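Side-chain contacts in iron-binding protein (Staphylococcus epidermidis, PDB 4M7O), which probably binds iron, perhaps as an iron-siderophore complex, as the solute-binding component of an uptake system: residues A[80-85]-A[128-133]; A[164-169]-A[229-234]; A[183-188]-A[269-274]. One frame throughout, in Å; residues are numbered along the deposited sequence.

Contact 1. Residues A[80-85]-A[128-133]; sequences PDLILA and QLTDRE
Leu129, the last residue of helix 116-129, pushes its CD2 methyl between two leucines of the strand, Leu82 and Leu84. In all three the CG atom lies anti to the backbone N and beside the carbonyl carbon (chi1 169° in Leu129), which carries the branched end toward the facing segment. Leu82 and Leu129 meet tip to tip, with Leu82 CD1 4.2 Å from Leu129 CD2. Leu84 comes alongside, running past Leu129 in the opposite direction, and makes the closest approach: its CD1 stands 3.9 Å from Leu129 CD2. One step beyond the helix, Thr130 adds its methyl, CG2 lying 4.4 Å from Leu82 CD2. Its hydroxyl OG1 is engaged by Ile126 O, one turn back in the helix, so the threonine presents carbon to the strand while its polar end stays tied to its own helix.

Leu82 and Leu84 are two apart on strand 82-86 and therefore share a face of the parallel sheet. Ile83 between them faces the other way, onto Leu97 and Leu100 of helix 94-102. The strand is thus sandwiched between helices, in the alpha/beta manner of a Rossmann-like lobe. Across the two segments the contact is methyl against methyl, without directional bonds, so its cohesion probably comes from close fit and the exclusion of water.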
loop_
_atom_site.group_PDB
_atom_site.type_symbol
_atom_site.label_atom_id
_atom_site.label_comp_id
_atom_site.label_asym_id
_atom_site.label_seq_id
_atom_site.Cartn_x
_atom_site.Cartn_y
_atom_site.Cartn_z
ATOM N N PRO A 80 0.763 26.217 -6.834
ATOM C CA PRO A 80 1.568 25.064 -7.249
ATOM C C PRO A 80 1.739 25.013 -8.762
ATOM O O PRO A 80 0.870 25.504 -9.489
ATOM C CB PRO A 80 0.706 23.870 -6.811
ATOM C CG PRO A 80 -0.696 24.373 -6.984
ATOM C CD PRO A 80 -0.649 25.850 -6.627
ATOM N N ASP A 81 2.849 24.442 -9.225
ATOM C CA ASP A 81 3.014 24.156 -10.647
ATOM C C ASP A 81 2.824 22.658 -10.915
ATOM O O ASP A 81 2.716 22.232 -12.069
ATOM C CB ASP A 81 4.374 24.640 -11.168
ATOM C CG ASP A 81 5.539 24.188 -10.293
ATOM O OD1 ASP A 81 5.360 23.300 -9.428
ATOM O OD2 ASP A 81 6.657 24.724 -10.478
ATOM N N LEU A 82 2.771 21.864 -9.847
ATOM C CA LEU A 82 2.465 20.441 -9.976
ATOM C C LEU A 82 1.667 19.954 -8.775
ATOM O O LEU A 82 2.050 20.198 -7.626
ATOM C CB LEU A 82 3.749 19.613 -10.095
ATOM C CG LEU A 82 3.533 18.096 -10.112
ATOM C CD1 LEU A 82 2.820 17.684 -11.392
ATOM C CD2 LEU A 82 4.855 17.346 -9.961
ATOM N N ILE A 83 0.554 19.279 -9.034
ATOM C CA ILE A 83 -0.152 18.584 -7.963
ATOM C C ILE A 83 -0.098 17.098 -8.254
ATOM O O ILE A 83 -0.707 16.610 -9.217
ATOM C CB ILE A 83 -1.617 18.994 -7.850
ATOM C CG1 ILE A 83 -1.734 20.494 -7.584
ATOM C CG2 ILE A 83 -2.312 18.183 -6.748
ATOM C CD1 ILE A 83 -3.151 21.002 -7.705
ATOM N N LEU A 84 0.623 16.380 -7.406
ATOM C CA LEU A 84 0.890 14.984 -7.656
ATOM C C LEU A 84 -0.053 14.158 -6.789
ATOM O O LEU A 84 0.183 13.973 -5.580
ATOM C CB LEU A 84 2.356 14.684 -7.337
ATOM C CG LEU A 84 2.844 13.297 -7.751
ATOM C CD1 LEU A 84 2.647 13.101 -9.235
ATOM C CD2 LEU A 84 4.312 13.108 -7.359
ATOM N N ALA A 85 -1.118 13.656 -7.409
ATOM C CA ALA A 85 -2.137 12.899 -6.689
ATOM C C ALA A 85 -2.067 11.423 -7.065
ATOM O O ALA A 85 -1.129 10.988 -7.730
ATOM C CB ALA A 85 -3.533 13.457 -6.973
ATOM N N GLN A 128 10.329 10.486 -14.539
ATOM C CA GLN A 128 10.306 11.081 -15.868
ATOM C C GLN A 128 9.498 12.373 -15.873
ATOM O O GLN A 128 9.814 13.306 -16.602
ATOM C CB GLN A 128 9.754 10.103 -16.896
ATOM C CG GLN A 128 9.711 10.671 -18.303
ATOM C CD GLN A 128 9.511 9.596 -19.347
ATOM O OE1 GLN A 128 9.186 8.453 -19.017
ATOM N NE2 GLN A 128 9.714 9.951 -20.616
ATOM N N LEU A 129 8.463 12.423 -15.041
ATOM C CA LEU A 129 7.605 13.596 -14.936
ATOM C C LEU A 129 8.385 14.804 -14.417
ATOM O O LEU A 129 8.247 15.910 -14.938
ATOM C CB LEU A 129 6.411 13.286 -14.019
ATOM C CG LEU A 129 5.537 14.462 -13.574
ATOM C CD1 LEU A 129 4.827 15.107 -14.753
ATOM C CD2 LEU A 129 4.536 14.044 -12.505
ATOM N N THR A 130 9.224 14.569 -13.412
ATOM C CA THR A 130 9.961 15.634 -12.724
ATOM C C THR A 130 11.396 15.783 -13.189
ATOM O O THR A 130 12.188 16.447 -12.520
ATOM C CB THR A 130 10.043 15.357 -11.212
ATOM O OG1 THR A 130 10.727 14.110 -10.993
ATOM C CG2 THR A 130 8.661 15.269 -10.610
ATOM N N ASP A 131 11.734 15.153 -14.310
ATOM C CA ASP A 131 13.101 15.201 -14.834
ATOM C C ASP A 131 14.114 14.780 -13.767
ATOM O O ASP A 131 15.134 15.428 -13.566
ATOM C CB ASP A 131 13.432 16.597 -15.383
ATOM C CG ASP A 131 14.648 16.597 -16.292
ATOM O OD1 ASP A 131 15.007 15.518 -16.807
ATOM O OD2 ASP A 131 15.245 17.676 -16.498
ATOM N N ARG A 132 13.814 13.689 -13.073
ATOM C CA ARG A 132 14.731 13.126 -12.097
ATOM C C ARG A 132 14.934 11.655 -12.422
ATOM O O ARG A 132 14.889 10.808 -11.533
ATOM C CB ARG A 132 14.160 13.284 -10.683
ATOM C CG ARG A 132 13.855 14.728 -10.318
ATOM C CD ARG A 132 15.123 15.538 -10.154
ATOM N NE ARG A 132 15.805 15.187 -8.911
ATOM C CZ ARG A 132 17.010 15.622 -8.558
ATOM N NH1 ARG A 132 17.690 16.441 -9.348
ATOM N NH2 ARG A 132 17.537 15.240 -7.406
ATOM N N GLU A 133 15.149 11.366 -13.705
ATOM C CA GLU A 133 15.189 9.995 -14.210
ATOM C C GLU A 133 16.341 9.185 -13.617
ATOM O O GLU A 133 16.169 8.024 -13.240
ATOM C CB GLU A 133 15.244 9.998 -15.743
ATOM C CG GLU A 133 13.992 10.594 -16.396
ATOM C CD GLU A 133 13.988 10.481 -17.915
ATOM O OE1 GLU A 133 14.913 11.016 -18.562
ATOM O OE2 GLU A 133 13.053 9.857 -18.460
#

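Contact 2. Residues A[164-169]-A[229-234]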
loop_
_atom_site.group_PDB
_atom_site.type_symbol
_atom_site.label_atom_id
_atom_site.label_comp_id
_atom_site.label_asym_id
_atom_site.label_seq_id
_atom_site.Cartn_x
_atom_site.Cartn_y
_atom_site.Cartn_z
ATOM N N PHE A 164 -4.663 -17.126 4.192
ATOM C CA PHE A 164 -5.909 -16.430 3.950
ATOM C C PHE A 164 -5.729 -14.972 4.366
ATOM O O PHE A 164 -5.367 -14.690 5.515
ATOM C CB PHE A 164 -7.051 -17.078 4.736
ATOM C CG PHE A 164 -8.340 -16.304 4.673
ATOM C CD1 PHE A 164 -9.119 -16.321 3.527
ATOM C CD2 PHE A 164 -8.778 -15.562 5.750
ATOM C CE1 PHE A 164 -10.301 -15.604 3.460
ATOM C CE2 PHE A 164 -9.972 -14.841 5.676
ATOM C CZ PHE A 164 -10.721 -14.858 4.536
HETATM N N MSE A 165 -5.943 -14.051 3.426
HETATM C CA MSE A 165 -5.836 -12.626 3.717
HETATM C C MSE A 165 -7.243 -12.106 3.947
HETATM O O MSE A 165 -8.087 -12.132 3.043
HETATM C CB MSE A 165 -5.213 -11.878 2.538
HETATM C CG MSE A 165 -3.883 -12.422 2.058
HETATM SE SE MSE A 165 -2.405 -12.086 3.287
HETATM C CE MSE A 165 -2.525 -10.150 3.377
ATOM N N GLU A 166 -7.512 -11.648 5.159
ATOM C CA GLU A 166 -8.825 -11.110 5.462
ATOM C C GLU A 166 -8.775 -9.592 5.356
ATOM O O GLU A 166 -8.156 -8.930 6.203
ATOM C CB GLU A 166 -9.233 -11.526 6.871
ATOM C CG GLU A 166 -10.627 -11.071 7.253
ATOM C CD GLU A 166 -11.151 -11.803 8.465
ATOM O OE1 GLU A 166 -10.668 -12.928 8.750
ATOM O OE2 GLU A 166 -12.061 -11.265 9.130
ATOM N N VAL A 167 -9.386 -9.022 4.316
ATOM C CA VAL A 167 -9.241 -7.569 4.105
ATOM C C VAL A 167 -10.453 -6.762 4.559
ATOM O O VAL A 167 -10.428 -5.541 4.566
ATOM C CB VAL A 167 -8.898 -7.200 2.651
ATOM C CG1 VAL A 167 -7.614 -7.883 2.235
ATOM C CG2 VAL A 167 -10.049 -7.568 1.707
ATOM N N SER A 168 -11.519 -7.455 4.934
ATOM C CA SER A 168 -12.662 -6.796 5.545
ATOM C C SER A 168 -13.442 -7.886 6.246
ATOM O O SER A 168 -13.331 -9.062 5.880
ATOM C CB SER A 168 -13.515 -6.088 4.487
ATOM O OG SER A 168 -14.436 -5.196 5.095
ATOM N N SER A 169 -14.224 -7.530 7.262
ATOM C CA SER A 169 -14.845 -8.588 8.073
ATOM C C SER A 169 -16.301 -8.341 8.432
ATOM O O SER A 169 -17.014 -9.263 8.819
ATOM C CB SER A 169 -14.027 -8.807 9.346
ATOM O OG SER A 169 -13.971 -7.622 10.118
ATOM N N ILE A 229 -8.133 -12.253 17.097
ATOM C CA ILE A 229 -8.208 -13.570 17.722
ATOM C C ILE A 229 -9.582 -13.791 18.350
ATOM O O ILE A 229 -10.154 -14.873 18.220
ATOM C CB ILE A 229 -7.087 -13.787 18.775
ATOM C CG1 ILE A 229 -5.716 -13.891 18.103
ATOM C CG2 ILE A 229 -7.325 -15.049 19.582
ATOM C CD1 ILE A 229 -4.557 -13.937 19.087
ATOM N N GLU A 230 -10.133 -12.765 19.001
ATOM C CA GLU A 230 -11.450 -12.916 19.624
ATOM C C GLU A 230 -12.570 -13.041 18.589
ATOM O O GLU A 230 -13.504 -13.820 18.778
ATOM C CB GLU A 230 -11.735 -11.796 20.631
ATOM C CG GLU A 230 -10.810 -11.816 21.855
ATOM C CD GLU A 230 -10.861 -13.132 22.639
ATOM O OE1 GLU A 230 -11.975 -13.574 22.993
ATOM O OE2 GLU A 230 -9.789 -13.726 22.905
HETATM N N MSE A 231 -12.473 -12.293 17.494
HETATM C CA MSE A 231 -13.435 -12.438 16.410
HETATM C C MSE A 231 -13.429 -13.860 15.857
HETATM O O MSE A 231 -14.484 -14.449 15.642
HETATM C CB MSE A 231 -13.120 -11.467 15.279
HETATM C CG MSE A 231 -13.317 -10.009 15.620
HETATM SE SE MSE A 231 -12.633 -8.919 14.144
HETATM C CE MSE A 231 -13.404 -9.975 12.686
ATOM N N ILE A 232 -12.235 -14.389 15.602
ATOM C CA ILE A 232 -12.088 -15.743 15.065
ATOM C C ILE A 232 -12.739 -16.766 15.980
ATOM O O ILE A 232 -13.413 -17.681 15.515
ATOM C CB ILE A 232 -10.604 -16.120 14.859
ATOM C CG1 ILE A 232 -9.972 -15.233 13.789
ATOM C CG2 ILE A 232 -10.463 -17.574 14.467
ATOM C CD1 ILE A 232 -10.699 -15.272 12.470
ATOM N N LYS A 233 -12.553 -16.595 17.283
ATOM C CA LYS A 233 -13.134 -17.508 18.258
ATOM C C LYS A 233 -14.650 -17.464 18.228
ATOM O O LYS A 233 -15.298 -18.446 18.559
ATOM C CB LYS A 233 -12.623 -17.213 19.672
ATOM C CG LYS A 233 -11.219 -17.711 19.932
ATOM C CD LYS A 233 -10.792 -17.447 21.374
ATOM C CE LYS A 233 -9.448 -18.098 21.680
ATOM N NZ LYS A 233 -8.795 -17.500 22.880
ATOM N N LYS A 234 -15.220 -16.336 17.825
ATOM C CA LYS A 234 -16.678 -16.238 17.783
ATOM C C LYS A 234 -17.275 -16.719 16.455
ATOM O O LYS A 234 -18.491 -16.857 16.323
ATOM C CB LYS A 234 -17.140 -14.825 18.157
ATOM C CG LYS A 234 -16.788 -14.443 19.602
ATOM C CD LYS A 234 -17.262 -13.037 19.971
ATOM C CE LYS A 234 -16.764 -12.627 21.354
ATOM N NZ LYS A 234 -16.874 -11.158 21.573
#
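Met231, a selenomethionine here, meets Ser169 and Glu166 through its terminal methyl, in van der Waals packing. CE lies 3.5 Å from Ser169 OG and 3.6 Å from Ser169 CB, so it rests against the whole short side chain. The chain runs out straight from the helix and then turns at the selenium (chi3 44°), which swings CE to the serine. The same methyl passes 4.0 Å from Glu166 OE2, the two side chains crossing at a slant. Ile232 adds a looser touch, its CD1 4.4 Å from Glu166 OE1.

These residues join strand 162-168 to helix 225-234, which packs on the mixed sheet and lies in the connection between the parallel strands 216-219 and 249-251. Just before Ser169 the strand is distorted: Val167 and Ser168 both face Tyr174, a classic beta bulge.

The polar ends are held by residues outside the two segments. Glu166 OE2 forms a salt bridge with Arg235 NH1 and OE1 is hydrogen-bonded to Tyr228 OH, so the buried carboxylate is gripped through both oxygens from residues flanking 229-234; OE1 also lies in plane at the edge of the Phe164 ring. Ser169 OG is hydrogen-bonded to OE1 of Glu221, just after strand 216-219.

Contact 3. Residues A[183-188]-A[269-274]; sequences NDMLEK and KDLRDD
Leu271 drives one methyl, CD2, into the side of Met185, a selenomethionine in this crystal. The closest pair is Leu271 CD2 to Met185 CB at 3.6 Å, so the leucine lands on the root of the side chain, and Met185 SE, farther along, is 4.1 Å from the same CD2. The two side chains cross at about a right angle. Leu271 reaches this spot with a first torsion of -144°, some way from a staggered value. Beside Met185, Leu186 gives a looser contact, its CD2 4.5 Å from Leu271 CD2. The backbones come near enough for this, with the CA atoms of Met185 and Leu271 7.9 Å apart.

Around this apolar patch, Met185 also lies on Leu268, one turn before Leu271, while Leu186 touches Ile275 and turns to Val163 and Met165 on strand 162-168. Helix 181-188 is therefore wedged between a sheet and the C-terminal helix 264-275, in a protein whose two alpha/beta lobes, joined by the long helix 133-152, match the family of periplasmic binding proteins.

Farther out, polar groups brace helix 181-188 internally and tie both helices to their surroundings. Lys188 NZ forms a salt bridge back to Asp184 OD1 at 2.9 Å, meeting the syn lone pair of that oxygen, and Asp184 OD2 accepts from Ile116 N at the start of helix 116-129. Asn183 ND2 donates to Glu187 OE2 at 3.2 Å, arriving from above the carboxylate plane (77° out of it), while Asn183 OD1 is held by Asn193 ND2. On the other helix, Arg272 NH1 is bonded to Ser153 O just past helix 133-152, and Asp274 O receives Arg248 NH1.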
loop_
_atom_site.group_PDB
_atom_site.type_symbol
_atom_site.label_atom_id
_atom_site.label_comp_id
_atom_site.label_asym_id
_atom_site.label_seq_id
_atom_site.Cartn_x
_atom_site.Cartn_y
_atom_site.Cartn_z
ATOM N N ASN A 183 -1.539 -10.251 -2.749
ATOM C CA ASN A 183 -1.285 -11.520 -3.429
ATOM C C ASN A 183 0.109 -11.558 -4.023
ATOM O O ASN A 183 0.771 -12.589 -3.976
ATOM C CB ASN A 183 -2.323 -11.846 -4.505
ATOM C CG ASN A 183 -2.022 -13.148 -5.219
ATOM O OD1 ASN A 183 -2.322 -14.230 -4.709
ATOM N ND2 ASN A 183 -1.422 -13.052 -6.405
ATOM N N ASP A 184 0.558 -10.431 -4.570
ATOM C CA ASP A 184 1.891 -10.391 -5.158
ATOM C C ASP A 184 2.949 -10.583 -4.083
ATOM O O ASP A 184 3.964 -11.255 -4.311
ATOM C CB ASP A 184 2.138 -9.089 -5.915
ATOM C CG ASP A 184 3.472 -9.091 -6.641
ATOM O OD1 ASP A 184 3.791 -10.100 -7.303
ATOM O OD2 ASP A 184 4.212 -8.092 -6.544
HETATM N N MSE A 185 2.706 -10.013 -2.904
HETATM C CA MSE A 185 3.642 -10.178 -1.791
HETATM C C MSE A 185 3.760 -11.653 -1.409
HETATM O O MSE A 185 4.867 -12.181 -1.295
HETATM C CB MSE A 185 3.235 -9.318 -0.590
HETATM C CG MSE A 185 3.303 -7.822 -0.861
HETATM SE SE MSE A 185 2.969 -6.773 0.752
HETATM C CE MSE A 185 1.281 -5.981 0.247
ATOM N N LEU A 186 2.621 -12.315 -1.236
ATOM C CA LEU A 186 2.601 -13.754 -0.994
ATOM C C LEU A 186 3.423 -14.521 -2.022
ATOM O O LEU A 186 4.220 -15.388 -1.660
ATOM C CB LEU A 186 1.167 -14.285 -1.002
ATOM C CG LEU A 186 0.295 -13.852 0.175
ATOM C CD1 LEU A 186 -1.136 -14.409 0.045
ATOM C CD2 LEU A 186 0.937 -14.308 1.475
ATOM N N GLU A 187 3.230 -14.208 -3.300
ATOM C CA GLU A 187 3.909 -14.960 -4.350
ATOM C C GLU A 187 5.415 -14.730 -4.303
ATOM O O GLU A 187 6.190 -15.652 -4.532
ATOM C CB GLU A 187 3.332 -14.637 -5.729
ATOM C CG GLU A 187 1.881 -15.086 -5.911
ATOM C CD GLU A 187 1.397 -14.935 -7.347
ATOM O OE1 GLU A 187 2.141 -14.344 -8.166
ATOM O OE2 GLU A 187 0.276 -15.404 -7.654
ATOM N N LYS A 188 5.823 -13.511 -3.974
ATOM C CA LYS A 188 7.246 -13.200 -3.835
ATOM C C LYS A 188 7.853 -13.937 -2.647
ATOM O O LYS A 188 9.031 -14.292 -2.658
ATOM C CB LYS A 188 7.462 -11.686 -3.687
ATOM C CG LYS A 188 7.816 -10.977 -4.981
ATOM C CD LYS A 188 6.877 -11.390 -6.099
ATOM C CE LYS A 188 7.281 -10.777 -7.428
ATOM N NZ LYS A 188 6.257 -11.071 -8.471
ATOM N N LYS A 269 8.679 -7.484 4.654
ATOM C CA LYS A 269 9.335 -8.153 5.778
ATOM C C LYS A 269 8.351 -8.499 6.883
ATOM O O LYS A 269 8.468 -9.548 7.522
ATOM C CB LYS A 269 10.442 -7.275 6.362
ATOM C CG LYS A 269 11.272 -7.984 7.434
ATOM C CD LYS A 269 12.250 -7.013 8.082
ATOM C CE LYS A 269 13.113 -7.708 9.112
ATOM N NZ LYS A 269 14.127 -6.758 9.676
ATOM N N ASP A 270 7.396 -7.608 7.120
ATOM C CA ASP A 270 6.376 -7.841 8.140
ATOM C C ASP A 270 5.593 -9.092 7.803
ATOM O O ASP A 270 5.415 -9.968 8.643
ATOM C CB ASP A 270 5.423 -6.646 8.242
ATOM C CG ASP A 270 6.048 -5.464 8.952
ATOM O OD1 ASP A 270 7.145 -5.635 9.526
ATOM O OD2 ASP A 270 5.439 -4.369 8.952
ATOM N N LEU A 271 5.141 -9.160 6.555
ATOM C CA LEU A 271 4.389 -10.301 6.046
ATOM C C LEU A 271 5.213 -11.585 6.134
ATOM O O LEU A 271 4.692 -12.648 6.477
ATOM C CB LEU A 271 3.951 -10.038 4.600
ATOM C CG LEU A 271 2.585 -10.594 4.198
ATOM C CD1 LEU A 271 1.509 -10.046 5.119
ATOM C CD2 LEU A 271 2.274 -10.237 2.755
ATOM N N ARG A 272 6.507 -11.480 5.845
ATOM C CA ARG A 272 7.407 -12.625 5.932
ATOM C C ARG A 272 7.466 -13.201 7.350
ATOM O O ARG A 272 7.395 -14.420 7.543
ATOM C CB ARG A 272 8.816 -12.223 5.483
ATOM C CG ARG A 272 9.811 -13.377 5.520
ATOM C CD ARG A 272 11.083 -12.989 6.235
ATOM N NE ARG A 272 11.952 -14.149 6.427
ATOM C CZ ARG A 272 11.848 -14.996 7.446
ATOM N NH1 ARG A 272 12.677 -16.028 7.545
ATOM N NH2 ARG A 272 10.912 -14.808 8.369
ATOM N N ASP A 273 7.586 -12.321 8.338
ATOM C CA ASP A 273 7.729 -12.750 9.723
ATOM C C ASP A 273 6.416 -13.280 10.308
ATOM O O ASP A 273 6.419 -13.869 11.386
ATOM C CB ASP A 273 8.303 -11.616 10.596
ATOM C CG ASP A 273 9.735 -11.214 10.197
ATOM O OD1 ASP A 273 10.401 -11.962 9.444
ATOM O OD2 ASP A 273 10.200 -10.143 10.651
ATOM N N ASP A 274 5.296 -13.075 9.607
ATOM C CA ASP A 274 4.014 -13.657 10.020
ATOM C C ASP A 274 3.808 -15.043 9.407
ATOM O O ASP A 274 3.072 -15.875 9.939
ATOM C CB ASP A 274 2.845 -12.743 9.640
ATOM C CG ASP A 274 2.744 -11.512 10.530
ATOM O OD1 ASP A 274 3.351 -11.504 11.618
ATOM O OD2 ASP A 274 2.044 -10.552 10.146
#

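In the fold
Contact 1 belongs to the lobe built on the parallel sheet, and contacts 2 and 3 to the lobe built on the mixed sheet, on the other side of the chain's centre. The centre of contact 1 lies 41 Å from that of contact 2 and 31 Å from that of contact 3. Contacts 2 and 3, with centres 18 Å apart, touch where Met165 CG meets Leu186 CD1 at 3.9 Å: strand 162-168 sends Glu166 to one helix and Met165 to the other. Helix 116-129 bears on both lobes, its last residue in contact 1 and its first bonded to Asp184 of contact 3. In this family the ligand generally binds in the cleft between lobes.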